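Local coordinates for protein N-hydroxyarylamine O-acetyltransferase (Bacillus cereus, PDB 4DMO) that acetylates arylamines, and probably also N-hydroxyarylamines, by means of a non-canonical Cys-His-Glu catalytic triad, at residues L14-K19 against M31-Q36; L43-K48 against L70-N75; T77-L82 against V193-A198; H110-L115 against L123-F128; L132-V137 against V220-D225. All coordinates share one frame; numbering follows the deposited sequence.

Contact 1 (L14-K19 against M31-Q36)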
# COMPACT_ATOMS: atom_id res chain seq x y z
N LEU A 14 13.14 5.79 -3.13
CA LEU A 14 12.54 5.42 -4.42
C LEU A 14 13.53 5.40 -5.56
O LEU A 14 13.19 4.95 -6.66
CB LEU A 14 11.39 6.36 -4.78
CG LEU A 14 9.98 5.93 -4.33
CD1 LEU A 14 9.98 5.57 -2.85
CD2 LEU A 14 8.96 7.02 -4.61
N HIS A 15 14.75 5.87 -5.31
CA HIS A 15 15.77 5.97 -6.37
C HIS A 15 15.33 6.83 -7.54
O HIS A 15 15.56 6.47 -8.71
CB HIS A 15 16.16 4.59 -6.90
CG HIS A 15 16.63 3.66 -5.83
ND1 HIS A 15 17.54 4.03 -4.86
CD2 HIS A 15 16.33 2.36 -5.58
CE1 HIS A 15 17.77 3.01 -4.06
NE2 HIS A 15 17.06 1.98 -4.48
N ILE A 16 14.69 7.95 -7.24
CA ILE A 16 14.30 8.92 -8.26
C ILE A 16 14.91 10.30 -7.95
O ILE A 16 15.35 10.58 -6.82
CB ILE A 16 12.78 9.08 -8.34
CG1 ILE A 16 12.25 9.67 -7.03
CG2 ILE A 16 12.15 7.74 -8.67
CD1 ILE A 16 10.75 9.80 -6.98
N GLU A 17 14.92 11.17 -8.94
CA GLU A 17 15.52 12.49 -8.78
C GLU A 17 14.88 13.31 -7.64
O GLU A 17 13.67 13.34 -7.48
CB GLU A 17 15.41 13.27 -10.10
CG GLU A 17 16.12 14.62 -10.06
CD GLU A 17 15.82 15.49 -11.28
OE1 GLU A 17 15.91 14.96 -12.41
OE2 GLU A 17 15.49 16.69 -11.10
N GLU A 18 15.70 13.97 -6.84
CA GLU A 18 15.18 14.98 -5.93
C GLU A 18 14.43 16.03 -6.76
O GLU A 18 14.74 16.25 -7.93
CB GLU A 18 16.32 15.63 -5.14
CG GLU A 18 16.99 14.70 -4.12
CD GLU A 18 17.99 15.42 -3.21
OE1 GLU A 18 18.22 16.63 -3.41
OE2 GLU A 18 18.53 14.79 -2.26
N LYS A 19 13.38 16.61 -6.19
CA LYS A 19 12.64 17.69 -6.85
C LYS A 19 12.13 18.68 -5.82
O LYS A 19 11.46 18.28 -4.87
CB LYS A 19 11.43 17.14 -7.62
CG LYS A 19 11.78 16.28 -8.81
CD LYS A 19 10.55 16.01 -9.66
CE LYS A 19 10.93 15.61 -11.07
NZ LYS A 19 9.81 15.79 -12.04
N MET A 31 4.56 6.84 -7.71
CA MET A 31 3.83 5.68 -7.22
C MET A 31 4.40 4.43 -7.79
O MET A 31 4.51 3.41 -7.09
CB MET A 31 2.33 5.79 -7.57
CG MET A 31 1.62 6.84 -6.76
SD MET A 31 -0.03 7.26 -7.34
CE MET A 31 -0.95 5.84 -6.76
N TYR A 32 4.76 4.49 -9.06
CA TYR A 32 5.36 3.36 -9.73
C TYR A 32 6.69 3.03 -9.06
O TYR A 32 6.95 1.87 -8.71
CB TYR A 32 5.55 3.69 -11.22
CG TYR A 32 6.22 2.58 -11.96
CD1 TYR A 32 5.49 1.57 -12.57
CD2 TYR A 32 7.60 2.53 -12.04
CE1 TYR A 32 6.12 0.53 -13.23
CE2 TYR A 32 8.23 1.51 -12.70
CZ TYR A 32 7.49 0.51 -13.27
OH TYR A 32 8.17 -0.50 -13.90
N ALA A 33 7.51 4.06 -8.85
CA ALA A 33 8.78 3.89 -8.17
C ALA A 33 8.57 3.33 -6.76
O ALA A 33 9.32 2.45 -6.33
CB ALA A 33 9.55 5.23 -8.11
N MET A 34 7.58 3.83 -6.03
CA MET A 34 7.31 3.29 -4.70
C MET A 34 6.98 1.81 -4.78
O MET A 34 7.44 1.06 -3.94
CB MET A 34 6.20 4.03 -3.98
CG MET A 34 6.04 3.54 -2.56
SD MET A 34 5.04 4.63 -1.58
CE MET A 34 4.89 3.75 -0.06
N ALA A 35 6.24 1.38 -5.80
CA ALA A 35 5.87 -0.03 -5.89
C ALA A 35 7.06 -0.87 -6.19
O ALA A 35 7.10 -2.02 -5.79
CB ALA A 35 4.84 -0.26 -6.95
N GLN A 36 8.03 -0.31 -6.94
CA GLN A 36 9.22 -1.08 -7.32
C GLN A 36 10.19 -1.24 -6.14
O GLN A 36 10.98 -2.20 -6.10
CB GLN A 36 9.91 -0.44 -8.55
CG GLN A 36 9.07 -0.51 -9.85
CD GLN A 36 8.69 -1.96 -10.26
OE1 GLN A 36 9.52 -2.85 -10.31
NE2 GLN A 36 7.43 -2.16 -10.58
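Leu14 has a first torsion of -92°, well off a staggered value, and this lays its CG and methyls against the backbone of Ala33 and Met34. In Ile16 the CG2 branch stands opposite the carbonyl carbon and next to the backbone N, which turns it onto the methyl of Ala33. Leu14 CG lies 3.6 Å from Met34 N and 3.8 Å from Ala33 C. Leu14 CD2 also comes within 4.1 Å of Met34 CB. Ala33 CB is shared by both partners, 3.9 Å from Leu14 CG and 3.7 Å from Ile16 CG2. This small side chain allows close approach, and the CA atoms of Leu14 and Ala33 are 5.5 Å apart. His15, with positive phi, closes helix 5-14 in a Schellman motif. The chain turns there, yet Leu14 and Ile16 both point at helix 27-37. Ile30 of that helix touches both of them too. Met34 leads its extended chain the other way, toward Leu74 and Met78 of helix 71-84. The contact belongs to the N-terminal helical bundle of the family. No hydrogen bond crosses it. The fit rests on apolar surfaces and a small residue, so shape rather than directional bonding sets the spacing.

Contact 2 (L43-K48 against L70-N75)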
# COMPACT_ATOMS: atom_id res chain seq x y z
N LEU A 43 6.02 -8.07 8.62
CA LEU A 43 6.95 -8.75 9.50
C LEU A 43 7.04 -8.09 10.88
O LEU A 43 7.32 -8.78 11.84
CB LEU A 43 8.32 -8.89 8.82
CG LEU A 43 8.30 -9.64 7.47
CD1 LEU A 43 9.68 -9.77 6.92
CD2 LEU A 43 7.74 -11.02 7.69
N ASN A 44 6.76 -6.79 10.99
CA ASN A 44 6.86 -6.16 12.31
C ASN A 44 5.73 -6.56 13.26
O ASN A 44 5.84 -6.37 14.46
CB ASN A 44 6.99 -4.63 12.20
CG ASN A 44 5.66 -3.90 11.86
OD1 ASN A 44 4.59 -4.49 11.71
ND2 ASN A 44 5.75 -2.58 11.78
N ILE A 45 4.65 -7.13 12.72
CA ILE A 45 3.57 -7.70 13.55
C ILE A 45 4.04 -8.99 14.17
O ILE A 45 3.80 -9.26 15.35
CB ILE A 45 2.27 -7.98 12.73
CG1 ILE A 45 1.71 -6.67 12.20
CG2 ILE A 45 1.23 -8.79 13.58
CD1 ILE A 45 0.33 -6.77 11.44
N LEU A 46 4.72 -9.80 13.36
CA LEU A 46 5.19 -11.10 13.81
C LEU A 46 6.41 -11.01 14.75
O LEU A 46 6.58 -11.83 15.65
CB LEU A 46 5.55 -11.95 12.60
CG LEU A 46 4.40 -12.17 11.61
CD1 LEU A 46 4.91 -12.99 10.45
CD2 LEU A 46 3.19 -12.87 12.28
N GLU A 47 7.27 -10.04 14.48
CA GLU A 47 8.38 -9.73 15.35
C GLU A 47 7.96 -8.90 16.54
O GLU A 47 8.78 -8.58 17.39
CB GLU A 47 9.42 -8.95 14.58
CG GLU A 47 9.99 -9.68 13.44
CD GLU A 47 11.46 -9.43 13.32
OE1 GLU A 47 11.84 -8.24 13.07
OE2 GLU A 47 12.22 -10.40 13.48
N LYS A 48 6.69 -8.48 16.57
CA LYS A 48 6.17 -7.72 17.70
C LYS A 48 7.03 -6.50 17.96
O LYS A 48 7.34 -6.18 19.10
CB LYS A 48 6.06 -8.62 18.93
CG LYS A 48 5.22 -9.87 18.63
CD LYS A 48 5.16 -10.84 19.79
CE LYS A 48 3.82 -11.59 19.82
NZ LYS A 48 3.92 -12.83 20.64
N LEU A 70 2.39 -2.49 5.80
CA LEU A 70 1.01 -2.72 5.40
C LEU A 70 0.34 -1.38 5.07
O LEU A 70 0.98 -0.33 5.12
CB LEU A 70 0.25 -3.46 6.53
CG LEU A 70 0.83 -4.85 6.85
CD1 LEU A 70 0.07 -5.59 7.93
CD2 LEU A 70 0.91 -5.74 5.61
N CYS A 71 -0.95 -1.43 4.72
CA CYS A 71 -1.64 -0.28 4.18
C CYS A 71 -1.57 0.92 5.11
O CYS A 71 -1.44 2.03 4.65
CB CYS A 71 -3.11 -0.64 3.87
SG CYS A 71 -4.11 -0.96 5.29
N TYR A 72 -1.66 0.69 6.42
CA TYR A 72 -1.68 1.75 7.40
C TYR A 72 -0.30 2.29 7.68
O TYR A 72 -0.16 3.22 8.49
CB TYR A 72 -2.33 1.27 8.73
CG TYR A 72 -1.74 -0.02 9.28
CD1 TYR A 72 -2.40 -1.24 9.13
CD2 TYR A 72 -0.50 -0.03 9.89
CE1 TYR A 72 -1.84 -2.44 9.61
CE2 TYR A 72 0.06 -1.22 10.36
CZ TYR A 72 -0.61 -2.41 10.23
OH TYR A 72 -0.05 -3.56 10.69
N GLU A 73 0.72 1.69 7.06
CA GLU A 73 2.07 2.24 7.07
C GLU A 73 2.43 2.86 5.70
O GLU A 73 2.99 3.95 5.64
CB GLU A 73 3.10 1.17 7.47
CG GLU A 73 2.89 0.59 8.87
CD GLU A 73 3.72 -0.68 9.13
OE1 GLU A 73 4.55 -0.69 10.05
OE2 GLU A 73 3.55 -1.67 8.40
N LEU A 74 2.12 2.17 4.60
CA LEU A 74 2.55 2.68 3.27
C LEU A 74 1.75 3.90 2.87
O LEU A 74 2.30 4.86 2.37
CB LEU A 74 2.45 1.61 2.17
CG LEU A 74 3.26 0.32 2.40
CD1 LEU A 74 3.22 -0.69 1.24
CD2 LEU A 74 4.68 0.67 2.71
N ASN A 75 0.44 3.89 3.10
CA ASN A 75 -0.35 5.04 2.68
C ASN A 75 -0.11 6.30 3.51
O ASN A 75 -0.01 7.40 2.95
CB ASN A 75 -1.83 4.67 2.56
CG ASN A 75 -2.11 3.89 1.33
OD1 ASN A 75 -1.52 4.14 0.29
ND2 ASN A 75 -2.97 2.88 1.44
O HOH W 1 3.70 -4.26 9.12
O HOH W 2 2.12 -3.07 11.84
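Asn44 and Ile45 lie on the short helix 43-46 and face Leu70, Tyr72 and Glu73 at the start of helix 71-84. Helix 43-46 closes in a Schellman motif, with Lys48 at positive phi. Leu70 is the N-cap of the other helix, and its O accepts from both Glu73 N and Leu74 N. Leu70 N gives its hydrogen to Glu73 OE2 over 3.0 Å, on the anti lone pair. Glu73 thus accepts from the backbone N-H of the N-cap residue. The other oxygen, Glu73 OE1, accepts from Asn44 ND2 at 2.8 Å. That bond is bent, at 130°, and meets OE1 on the syn side. The amide and carboxylate planes are 44° apart. One water lies 2.7 Å from both Asn44 OD1 and Glu73 OE2. A second water lies 2.9 Å from Asn44 OD1 and also bonds Tyr72 OH, at the edge of the ring. Leu70 CB lies over one face of that ring, toward the rim. Ile45 CD1 touches two partners, 3.7 Å from Leu70 CD1 and 3.3 Å from Tyr72 OH. Ile45 and Leu70 cross at about a right angle. Lys61 forms a salt bridge with Glu73 OE1. The buried carboxylate is thus met by a lysine, an amide, a backbone N-H and water. Such surroundings would probably favour its charged form, and they hold it firmly at the helix start.

Contact 3 (T77-L82 against V193-A198)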
# COMPACT_ATOMS: atom_id res chain seq x y z
N THR A 77 2.76 6.92 4.88
CA THR A 77 4.08 7.33 4.39
C THR A 77 3.94 8.25 3.18
O THR A 77 4.62 9.26 3.11
CB THR A 77 4.96 6.11 3.97
OG1 THR A 77 5.19 5.29 5.11
CG2 THR A 77 6.30 6.56 3.43
N MET A 78 3.10 7.86 2.22
CA MET A 78 2.93 8.62 0.99
C MET A 78 2.20 9.93 1.32
O MET A 78 2.60 11.01 0.91
CB MET A 78 2.16 7.79 -0.04
CG MET A 78 1.70 8.56 -1.28
SD MET A 78 3.04 9.23 -2.30
CE MET A 78 3.59 7.77 -3.14
N TYR A 79 1.17 9.81 2.12
CA TYR A 79 0.51 10.98 2.68
C TYR A 79 1.52 12.05 3.17
O TYR A 79 1.45 13.19 2.73
CB TYR A 79 -0.39 10.53 3.82
CG TYR A 79 -0.91 11.64 4.68
CD1 TYR A 79 -1.87 12.50 4.19
CD2 TYR A 79 -0.46 11.81 5.99
CE1 TYR A 79 -2.36 13.52 4.96
CE2 TYR A 79 -0.95 12.82 6.77
CZ TYR A 79 -1.91 13.67 6.25
OH TYR A 79 -2.42 14.69 6.99
N TYR A 80 2.44 11.69 4.08
CA TYR A 80 3.42 12.67 4.60
C TYR A 80 4.30 13.25 3.51
O TYR A 80 4.52 14.46 3.47
CB TYR A 80 4.31 12.08 5.71
CG TYR A 80 3.54 11.73 6.96
CD1 TYR A 80 2.87 12.69 7.70
CD2 TYR A 80 3.46 10.41 7.38
CE1 TYR A 80 2.17 12.34 8.81
CE2 TYR A 80 2.77 10.06 8.47
CZ TYR A 80 2.11 11.02 9.19
OH TYR A 80 1.41 10.64 10.31
N PHE A 81 4.75 12.41 2.59
CA PHE A 81 5.53 12.91 1.48
C PHE A 81 4.72 13.92 0.68
O PHE A 81 5.26 14.97 0.30
CB PHE A 81 5.92 11.80 0.54
CG PHE A 81 6.54 12.30 -0.72
CD1 PHE A 81 7.85 12.73 -0.72
CD2 PHE A 81 5.82 12.36 -1.89
CE1 PHE A 81 8.43 13.21 -1.88
CE2 PHE A 81 6.40 12.83 -3.05
CZ PHE A 81 7.70 13.25 -3.04
N LEU A 82 3.45 13.59 0.43
CA LEU A 82 2.59 14.45 -0.42
C LEU A 82 2.30 15.77 0.28
O LEU A 82 2.29 16.82 -0.36
CB LEU A 82 1.28 13.73 -0.79
CG LEU A 82 1.45 12.56 -1.76
CD1 LEU A 82 0.13 11.85 -2.02
CD2 LEU A 82 2.05 13.02 -3.07
N VAL A 193 -9.78 11.38 8.36
CA VAL A 193 -9.31 10.81 9.60
C VAL A 193 -7.85 11.23 9.83
O VAL A 193 -7.21 11.76 8.92
CB VAL A 193 -9.44 9.26 9.58
CG1 VAL A 193 -10.87 8.83 9.23
CG2 VAL A 193 -8.44 8.63 8.60
N ASP A 194 -7.32 10.97 11.03
CA ASP A 194 -5.93 11.30 11.36
C ASP A 194 -5.12 10.06 11.76
O ASP A 194 -5.61 8.93 11.66
CB ASP A 194 -5.87 12.37 12.46
CG ASP A 194 -6.52 11.92 13.78
OD1 ASP A 194 -6.96 12.81 14.54
OD2 ASP A 194 -6.58 10.70 14.07
N GLU A 195 -3.90 10.28 12.25
CA GLU A 195 -3.01 9.19 12.61
C GLU A 195 -3.61 8.28 13.65
O GLU A 195 -3.25 7.11 13.73
CB GLU A 195 -1.68 9.73 13.17
CG GLU A 195 -0.79 10.35 12.12
CD GLU A 195 -1.21 11.78 11.77
OE1 GLU A 195 -0.57 12.43 10.89
OE2 GLU A 195 -2.22 12.23 12.37
N GLU A 196 -4.49 8.80 14.48
CA GLU A 196 -5.08 7.98 15.54
C GLU A 196 -5.94 6.87 14.91
O GLU A 196 -6.01 5.75 15.43
CB GLU A 196 -5.91 8.81 16.53
CG GLU A 196 -6.04 8.17 17.92
CD GLU A 196 -7.02 8.89 18.84
OE1 GLU A 196 -8.07 9.39 18.37
OE2 GLU A 196 -6.72 8.95 20.06
N LYS A 197 -6.61 7.18 13.80
CA LYS A 197 -7.36 6.15 13.11
C LYS A 197 -6.38 5.15 12.48
O LYS A 197 -6.63 3.94 12.47
CB LYS A 197 -8.27 6.73 12.03
CG LYS A 197 -9.33 5.76 11.58
CD LYS A 197 -10.15 5.27 12.77
CE LYS A 197 -11.56 4.77 12.36
NZ LYS A 197 -12.14 3.92 13.47
N ALA A 198 -5.24 5.64 12.01
CA ALA A 198 -4.20 4.77 11.47
C ALA A 198 -3.67 3.82 12.54
O ALA A 198 -3.47 2.63 12.27
CB ALA A 198 -3.09 5.59 10.89
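Glu195 reaches Tyr80 from the first turn of helix 195-207. From CB, its chain places CG beside the backbone N and then bends, with chi2 at 80°, toward helix 71-84. CG comes very near Tyr80 OH in the model. That approach is too short to be trusted, and the position of the hydroxyl is correspondingly doubtful. Glu195 CD follows, and its distance from that hydroxyl is equally uncertain. At the tip, Glu195 OE1 is 2.7 Å from Tyr80 OH and accepts its hydrogen bond, with the same caution about the hydroxyl. Glu195 OE1 also lies 3.4 Å from Tyr80 CE1, at the edge of the ring and near its plane. Ring and carboxylate are nearly coplanar, 20° apart. The edge of a second ring stands farther off, with Tyr79 CE2 4.2 Å from Glu195 OE1. Tyr79 CD2 in turn lies over one face of the Tyr80 ring, offset toward the rim. Tyr79 also rests on Val89 and Leu91 of strand 88-98. Just before Glu195, Asp194 OD2 accepts from Glu196 N at 2.9 Å, from above the carboxylate plane. This is an aspartate N-cap, a common way to begin an alpha helix. Here it starts helix 195-207, whose first turn is probably linked by Glu195 to helix 71-84.

Contact 4 (H110-L115 against L123-F128)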
# COMPACT_ATOMS: atom_id res chain seq x y z
N HIS A 110 -8.43 -0.80 6.77
CA HIS A 110 -7.72 -0.14 5.70
C HIS A 110 -7.57 1.36 5.92
O HIS A 110 -8.45 2.04 6.45
CB HIS A 110 -8.40 -0.38 4.34
CG HIS A 110 -7.56 0.00 3.15
ND1 HIS A 110 -6.56 -0.81 2.66
CD2 HIS A 110 -7.58 1.09 2.34
CE1 HIS A 110 -6.00 -0.24 1.60
NE2 HIS A 110 -6.61 0.91 1.38
N ILE A 111 -6.44 1.87 5.47
CA ILE A 111 -6.20 3.29 5.45
C ILE A 111 -5.70 3.64 4.08
O ILE A 111 -4.96 2.87 3.50
CB ILE A 111 -5.14 3.70 6.44
CG1 ILE A 111 -5.61 3.40 7.86
CG2 ILE A 111 -4.76 5.17 6.26
CD1 ILE A 111 -6.73 4.27 8.34
N ALA A 112 -6.09 4.80 3.58
CA ALA A 112 -5.65 5.28 2.27
C ALA A 112 -5.60 6.80 2.29
O ALA A 112 -5.93 7.44 3.30
CB ALA A 112 -6.59 4.80 1.17
N THR A 113 -5.20 7.36 1.16
CA THR A 113 -4.95 8.78 1.04
C THR A 113 -5.81 9.39 -0.05
O THR A 113 -5.95 8.81 -1.13
CB THR A 113 -3.47 9.00 0.65
OG1 THR A 113 -2.61 8.38 1.61
CG2 THR A 113 -3.15 10.47 0.56
N VAL A 114 -6.40 10.55 0.19
CA VAL A 114 -7.08 11.26 -0.89
C VAL A 114 -6.39 12.61 -1.13
O VAL A 114 -5.92 13.27 -0.19
CB VAL A 114 -8.58 11.47 -0.65
CG1 VAL A 114 -9.29 10.12 -0.49
CG2 VAL A 114 -8.77 12.34 0.56
N LEU A 115 -6.29 12.95 -2.40
CA LEU A 115 -5.57 14.13 -2.86
C LEU A 115 -6.51 15.04 -3.68
O LEU A 115 -7.27 14.57 -4.53
CB LEU A 115 -4.37 13.72 -3.71
CG LEU A 115 -3.72 14.92 -4.43
CD1 LEU A 115 -3.14 15.88 -3.45
CD2 LEU A 115 -2.65 14.48 -5.41
N LEU A 123 -7.99 9.39 -5.33
CA LEU A 123 -7.55 8.41 -4.35
C LEU A 123 -6.10 8.06 -4.66
O LEU A 123 -5.78 7.61 -5.77
CB LEU A 123 -8.40 7.16 -4.45
CG LEU A 123 -8.12 5.95 -3.57
CD1 LEU A 123 -8.52 6.21 -2.12
CD2 LEU A 123 -8.88 4.79 -4.15
N ILE A 124 -5.22 8.25 -3.68
CA ILE A 124 -3.84 7.81 -3.79
C ILE A 124 -3.62 6.48 -3.05
O ILE A 124 -3.63 6.42 -1.81
CB ILE A 124 -2.89 8.90 -3.24
CG1 ILE A 124 -3.24 10.26 -3.87
CG2 ILE A 124 -1.43 8.50 -3.44
CD1 ILE A 124 -3.25 10.28 -5.43
N GLU A 125 -3.43 5.41 -3.81
CA GLU A 125 -3.37 4.07 -3.24
C GLU A 125 -2.06 3.38 -3.56
O GLU A 125 -1.83 2.93 -4.69
CB GLU A 125 -4.55 3.20 -3.72
CG GLU A 125 -4.59 1.81 -3.14
CD GLU A 125 -4.60 1.82 -1.62
OE1 GLU A 125 -5.64 2.22 -1.03
OE2 GLU A 125 -3.58 1.40 -1.02
N VAL A 126 -1.23 3.25 -2.53
CA VAL A 126 0.07 2.61 -2.66
C VAL A 126 0.27 1.43 -1.68
O VAL A 126 1.36 0.83 -1.64
CB VAL A 126 1.21 3.64 -2.47
CG1 VAL A 126 1.05 4.72 -3.52
CG2 VAL A 126 1.16 4.23 -1.07
N GLY A 127 -0.80 1.04 -0.97
CA GLY A 127 -0.68 0.07 0.10
C GLY A 127 -1.55 -1.16 0.07
O GLY A 127 -1.54 -1.96 1.02
N PHE A 128 -2.29 -1.34 -1.01
CA PHE A 128 -3.30 -2.40 -1.10
C PHE A 128 -2.66 -3.66 -1.65
O PHE A 128 -3.06 -4.15 -2.70
CB PHE A 128 -4.44 -1.97 -2.04
CG PHE A 128 -5.67 -2.84 -1.98
CD1 PHE A 128 -6.44 -3.04 -3.11
CD2 PHE A 128 -6.08 -3.43 -0.80
CE1 PHE A 128 -7.60 -3.83 -3.07
CE2 PHE A 128 -7.22 -4.21 -0.75
CZ PHE A 128 -7.99 -4.40 -1.90
O HOH W 3 -1.34 6.94 -0.27
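Thr113 and Ile124 form an antiparallel hydrogen-bonded pair, Val114 and Leu123 the next non-hydrogen-bonded pair, and beyond Ile124 the chains diverge until the CA atoms of His110 and Phe128 are 8.4 Å apart. The main bond runs from Ile124 N to Thr113 O at 2.7 Å. The return bond is weak. A water accepts from Thr113 OG1 and donates to Ile124 O. Leu115 CB packs 3.6 Å from Ile124 CG1. In the widened part, His110 NE2 donates to Glu125 OE1 over 2.9 Å at 160°. The oxygen lies in the ring plane, while NE2 meets it on the syn side, 32° out of the carboxylate plane. The pair fits the Cys-His-Glu catalytic triad of this enzyme. Cys71 SG is 3.6 Å from His110 ND1 and stands well above the ring plane. Glu125 reaches the ring through a bend at chi2. Glu125 OE2 accepts from Gly127 N at 2.8 Å on the anti lone pair, and also from Asn75 ND2. Two bonds therefore fix the far oxygen and limit rotation of the carboxylate. Ala112 CB lies 3.5 Å from Glu125 OE1. Phe128 meets His110 obliquely, with the ring planes at 82° and Phe128 CD2 4.0 Å from His110 CE1.

Contact 5 (L132-V137 against V220-D225)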
# COMPACT_ATOMS: atom_id res chain seq x y z
N LEU A 132 -2.22 -2.53 -7.05
CA LEU A 132 -1.86 -1.13 -7.05
C LEU A 132 -2.19 -0.44 -8.37
O LEU A 132 -1.78 -0.89 -9.43
CB LEU A 132 -0.36 -0.98 -6.73
CG LEU A 132 0.13 -1.55 -5.37
CD1 LEU A 132 1.67 -1.47 -5.23
CD2 LEU A 132 -0.56 -0.84 -4.16
N PRO A 133 -2.89 0.69 -8.29
CA PRO A 133 -3.23 1.42 -9.51
C PRO A 133 -2.00 2.07 -10.18
O PRO A 133 -2.08 2.37 -11.36
CB PRO A 133 -4.21 2.50 -9.02
CG PRO A 133 -4.69 2.03 -7.68
CD PRO A 133 -3.51 1.29 -7.09
N LEU A 134 -0.91 2.27 -9.44
CA LEU A 134 0.32 2.91 -9.95
C LEU A 134 0.07 4.32 -10.50
O LEU A 134 0.89 4.88 -11.24
CB LEU A 134 0.99 2.04 -11.00
CG LEU A 134 1.24 0.65 -10.43
CD1 LEU A 134 1.82 -0.20 -11.50
CD2 LEU A 134 2.17 0.69 -9.25
N ALA A 135 -1.06 4.88 -10.12
CA ALA A 135 -1.37 6.26 -10.46
C ALA A 135 -2.56 6.70 -9.62
O ALA A 135 -3.27 5.86 -9.06
CB ALA A 135 -1.67 6.38 -11.95
N PRO A 136 -2.79 8.02 -9.51
CA PRO A 136 -4.00 8.51 -8.86
C PRO A 136 -5.29 7.99 -9.52
O PRO A 136 -5.36 7.83 -10.73
CB PRO A 136 -3.90 10.04 -9.03
CG PRO A 136 -2.47 10.30 -9.20
CD PRO A 136 -1.95 9.13 -9.99
N VAL A 137 -6.28 7.68 -8.71
CA VAL A 137 -7.56 7.23 -9.22
C VAL A 137 -8.56 8.37 -9.01
O VAL A 137 -8.88 8.75 -7.87
CB VAL A 137 -8.07 5.95 -8.50
CG1 VAL A 137 -9.39 5.48 -9.17
CG2 VAL A 137 -7.01 4.86 -8.52
N VAL A 220 4.91 -9.04 -0.43
CA VAL A 220 4.74 -8.93 -1.87
C VAL A 220 5.32 -7.61 -2.38
O VAL A 220 5.29 -6.59 -1.69
CB VAL A 220 3.25 -9.07 -2.27
CG1 VAL A 220 2.43 -8.08 -1.56
CG2 VAL A 220 3.03 -8.85 -3.76
N LYS A 221 5.86 -7.64 -3.60
CA LYS A 221 6.36 -6.45 -4.25
C LYS A 221 6.26 -6.57 -5.75
O LYS A 221 6.57 -7.61 -6.31
CB LYS A 221 7.81 -6.22 -3.89
CG LYS A 221 8.26 -4.85 -4.27
CD LYS A 221 9.71 -4.57 -3.84
CE LYS A 221 10.73 -5.37 -4.62
NZ LYS A 221 10.66 -5.02 -6.04
N LEU A 222 5.84 -5.49 -6.40
CA LEU A 222 5.90 -5.46 -7.86
C LEU A 222 7.35 -5.44 -8.30
O LEU A 222 8.25 -5.02 -7.57
CB LEU A 222 5.17 -4.24 -8.42
CG LEU A 222 3.69 -4.27 -7.97
CD1 LEU A 222 2.96 -3.21 -8.68
CD2 LEU A 222 3.03 -5.63 -8.21
N THR A 223 7.55 -5.91 -9.51
CA THR A 223 8.85 -5.92 -10.12
C THR A 223 8.72 -5.33 -11.51
O THR A 223 7.63 -4.96 -11.93
CB THR A 223 9.40 -7.35 -10.21
OG1 THR A 223 8.52 -8.13 -11.02
CG2 THR A 223 9.50 -8.00 -8.81
N GLU A 224 9.85 -5.23 -12.20
CA GLU A 224 9.92 -4.77 -13.59
C GLU A 224 8.89 -5.44 -14.50
O GLU A 224 8.27 -4.82 -15.36
CB GLU A 224 11.30 -5.15 -14.17
CG GLU A 224 12.29 -4.01 -14.40
CD GLU A 224 13.56 -4.45 -15.18
OE1 GLU A 224 14.50 -3.63 -15.23
OE2 GLU A 224 13.62 -5.59 -15.74
N ASP A 225 8.79 -6.75 -14.35
CA ASP A 225 8.08 -7.54 -15.33
C ASP A 225 6.98 -8.36 -14.70
O ASP A 225 6.50 -9.32 -15.30
CB ASP A 225 9.05 -8.47 -16.07
CG ASP A 225 10.04 -9.17 -15.13
OD1 ASP A 225 11.17 -9.45 -15.56
OD2 ASP A 225 9.68 -9.45 -13.96
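Leu222 points out of strand 218-223 at two leucines of the loop 132-137. It meets both with one methyl, CD1. Leu134 comes from the other direction, and the two side chains meet tip to tip, with Leu134 CD2 4.0 Å from Leu222 CD1. Leu132 lies at an angle to Leu222, and its CD1 is 4.1 Å from Leu222 CD1. The end of Leu222 thus touches the ends of both loop leucines, whose own methyls, Leu132 CD1 and Leu134 CD2, stand 4.6 Å apart. All three have CG beside the backbone N and a second torsion near 180°, which extends CD1 and leaves CD2 to one side. Leu132 and Leu222 touch with the extended CD1, Leu134 with the side branch CD2. The CA atoms of Leu132 and Leu222 are 8.9 Å apart, consistent with contact made only through side-chain ends. Leu134 has positive phi, 58°, in a tight turn after Pro133, and the turn brings its side chain to the same side as that of Leu132. Next to Leu222, Lys221 points away from the loop. It curls back so that Lys221 NZ donates to Leu222 O at 2.9 Å. The same NZ also bonds Gln36 O.
Ala35 of helix 27-37 touches both Leu132 and Leu134, and Gln36 touches Leu222. Thr148 touches Leu222 as well, and together with Ser146 it bonds Leu132 O. The loop joins strands 120-124 and 137-138 at one border of the eight-stranded sheet. The leucines join it to strand 218-223 of the five-stranded sheet, beside Ala35 and Gln36 near the end of helix 27-37.

How the contacts relate
Contacts 1, 2, 4 and 5 are buried, while contact 3 is only partly so. Contact 4 lies nearest the centre of the chain and contact 1 farthest out. Contacts 2 and 3 share helix 71-84. Asn75 of contact 2 also bonds the strand segment of contact 4, through Ile111 O. Contact 3 packs on contact 4 too, through Met78 and Tyr79. Contacts 1 and 5 are purely apolar across their segments. They meet where Gln36 O bonds Lys221 NZ, and Gln36 NE2 makes a weak bond to Thr223 O. The polar chemistry lies in contacts 2, 3 and 4, each built round a glutamate. Contact 4 alone adds strand pairing.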